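Side-chain contact in putative HTH-type transcriptional regulator YwnA (Bacillus subtilis subsp. subtilis, PDB 1XD7), which probably binds DNA as a winged helix-turn-helix transcriptional regulator of the Rrf2 family: residues K48-L53 with Y77-K82. Residues are numbered along the deposited sequence; the frame is centred on the assembly and turned at random.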
loop_
_atom_site.group_PDB
_atom_site.type_symbol
_atom_site.label_atom_id
_atom_site.label_comp_id
_atom_site.label_asym_id
_atom_site.label_seq_id
_atom_site.Cartn_x
_atom_site.Cartn_y
_atom_site.Cartn_z
ATOM N N LYS A 48 -4.307 20.281 10.708
ATOM C CA LYS A 48 -3.929 21.349 11.610
ATOM C C LYS A 48 -3.182 20.757 12.792
ATOM O O LYS A 48 -2.180 21.308 13.244
ATOM C CB LYS A 48 -5.158 22.099 12.089
ATOM C CG LYS A 48 -5.777 22.962 10.998
ATOM C CD LYS A 48 -6.854 23.870 11.548
ATOM C CE LYS A 48 -7.997 23.068 12.133
ATOM N NZ LYS A 48 -9.113 23.968 12.551
ATOM N N LYS A 49 -3.680 19.627 13.286
ATOM C CA LYS A 49 -3.068 18.936 14.410
ATOM C C LYS A 49 -1.609 18.686 14.045
ATOM O O LYS A 49 -0.720 18.778 14.885
ATOM C CB LYS A 49 -3.787 17.612 14.646
ATOM C CG LYS A 49 -3.871 17.174 16.093
ATOM C CD LYS A 49 -4.637 15.853 16.178
ATOM C CE LYS A 49 -4.875 15.404 17.614
ATOM N NZ LYS A 49 -5.815 16.311 18.328
ATOM N N ALA A 50 -1.372 18.381 12.776
ATOM C CA ALA A 50 -0.018 18.146 12.292
ATOM C C ALA A 50 0.596 19.494 11.913
ATOM O O ALA A 50 1.604 19.560 11.214
ATOM C CB ALA A 50 -0.055 17.231 11.085
ATOM N N ASP A 51 -0.024 20.563 12.394
ATOM C CA ASP A 51 0.407 21.924 12.106
ATOM C C ASP A 51 0.740 22.182 10.651
ATOM O O ASP A 51 1.647 22.939 10.336
ATOM C CB ASP A 51 1.586 22.326 12.986
ATOM C CG ASP A 51 1.170 23.277 14.092
ATOM O OD1 ASP A 51 0.191 22.957 14.804
ATOM O OD2 ASP A 51 1.809 24.341 14.249
ATOM N N ILE A 52 0.009 21.536 9.757
ATOM C CA ILE A 52 0.218 21.764 8.342
ATOM C C ILE A 52 -0.670 22.948 7.980
ATOM O O ILE A 52 -0.361 23.731 7.077
ATOM C CB ILE A 52 -0.213 20.572 7.504
ATOM C CG1 ILE A 52 0.773 19.420 7.710
ATOM C CG2 ILE A 52 -0.297 20.985 6.047
ATOM C CD1 ILE A 52 0.492 18.214 6.854
ATOM N N LEU A 53 -1.772 23.073 8.709
ATOM C CA LEU A 53 -2.708 24.140 8.482
ATOM C C LEU A 53 -2.897 24.923 9.733
ATOM O O LEU A 53 -3.033 24.355 10.819
ATOM C CB LEU A 53 -4.062 23.602 8.072
ATOM C CG LEU A 53 -4.144 23.043 6.666
ATOM C CD1 LEU A 53 -5.519 22.442 6.481
ATOM C CD2 LEU A 53 -3.879 24.142 5.645
ATOM N N TYR A 77 0.864 12.495 4.392
ATOM C CA TYR A 77 0.519 11.118 4.693
ATOM C C TYR A 77 0.414 10.827 6.187
ATOM O O TYR A 77 -0.636 10.423 6.671
ATOM C CB TYR A 77 1.560 10.194 4.077
ATOM C CG TYR A 77 1.310 8.722 4.334
ATOM C CD1 TYR A 77 0.241 8.056 3.733
ATOM C CD2 TYR A 77 2.168 7.985 5.153
ATOM C CE1 TYR A 77 0.037 6.685 3.937
ATOM C CE2 TYR A 77 1.974 6.613 5.364
ATOM C CZ TYR A 77 0.910 5.969 4.753
ATOM O OH TYR A 77 0.738 4.609 4.940
ATOM N N ARG A 78 1.509 11.022 6.911
ATOM C CA ARG A 78 1.528 10.760 8.346
ATOM C C ARG A 78 0.404 11.465 9.076
ATOM O O ARG A 78 -0.262 10.869 9.920
ATOM C CB ARG A 78 2.863 11.179 8.960
ATOM C CG ARG A 78 3.737 10.011 9.411
ATOM C CD ARG A 78 4.840 10.501 10.344
ATOM N NE ARG A 78 4.530 10.376 11.774
ATOM C CZ ARG A 78 3.412 10.798 12.370
ATOM N NH1 ARG A 78 2.449 11.386 11.674
ATOM N NH2 ARG A 78 3.263 10.639 13.679
ATOM N N ALA A 79 0.190 12.735 8.754
ATOM C CA ALA A 79 -0.865 13.506 9.397
ATOM C C ALA A 79 -2.230 12.846 9.259
ATOM O O ALA A 79 -3.057 12.962 10.151
ATOM C CB ALA A 79 -0.907 14.909 8.828
ATOM N N VAL A 80 -2.472 12.151 8.153
ATOM C CA VAL A 80 -3.761 11.492 7.946
ATOM C C VAL A 80 -3.608 9.971 7.951
ATOM O O VAL A 80 -4.538 9.237 7.615
ATOM C CB VAL A 80 -4.395 11.907 6.597
ATOM C CG1 VAL A 80 -4.733 13.400 6.592
ATOM C CG2 VAL A 80 -3.439 11.579 5.470
ATOM N N GLN A 81 -2.421 9.521 8.336
ATOM C CA GLN A 81 -2.069 8.105 8.402
ATOM C C GLN A 81 -2.850 7.355 9.480
ATOM O O GLN A 81 -2.881 7.778 10.636
ATOM C CB GLN A 81 -0.561 7.980 8.676
ATOM C CG GLN A 81 -0.091 6.615 9.115
ATOM C CD GLN A 81 -0.293 5.559 8.054
ATOM O OE1 GLN A 81 -1.410 5.347 7.568
ATOM N NE2 GLN A 81 0.791 4.881 7.688
ATOM N N LYS A 82 -3.474 6.241 9.096
ATOM C CA LYS A 82 -4.248 5.417 10.027
ATOM C C LYS A 82 -3.372 4.825 11.128
ATOM O O LYS A 82 -3.165 3.610 11.189
ATOM C CB LYS A 82 -4.944 4.285 9.266
ATOM C CG LYS A 82 -6.121 4.750 8.416
ATOM C CD LYS A 82 -6.603 3.665 7.458
ATOM C CE LYS A 82 -6.973 2.382 8.182
ATOM N NZ LYS A 82 -8.051 2.599 9.177
#
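Ala50 and Ala79 meet methyl to methyl, but not symmetrically. The CA–CB bond of Ala50 runs almost straight at its partner, the angle from Ala50 CA through Ala50 CB to Ala79 CB being about 165°. The methyl of Ala79 receives it from the flank, with 112° from Ala79 CA through Ala79 CB to Ala50 CB. Ala50 CB to Ala79 CB is 3.3 Å, tighter than normal van der Waals contact, and at 2.3 Å resolution part of that squeeze may be coordinate error. The CA atoms of Ala50 and Ala79 lie 5.5 Å apart, the nearest CA pair between the two segments. Ala79's own CA–CB bond aims instead near Ile52, whose CD1 sits 4.1 Å from Ala79 CB. Ile52 is extended beyond CB (chi2 -176°), which carries CD1 out to the helix opposite. The chain gets from one contact to the other through the end of helix 37-49, the second helix of the predicted helix-turn-helix: Asp51, at positive phi, is the C-prime residue of a Schellman motif in which Ile52 N returns to Leu47 O. Beyond that turn the backbone enters the wing, Ile52 making a backbone hydrogen bond with Lys65 and strand 53-54 pairing with strand 63-64. From 77-82, Ala79 is the residue that touches 48-53; Val80 packs on Met43 of helix 37-49 and on Ala11 of helix 7-19. No hydrogen bond crosses between 48-53 and 77-82.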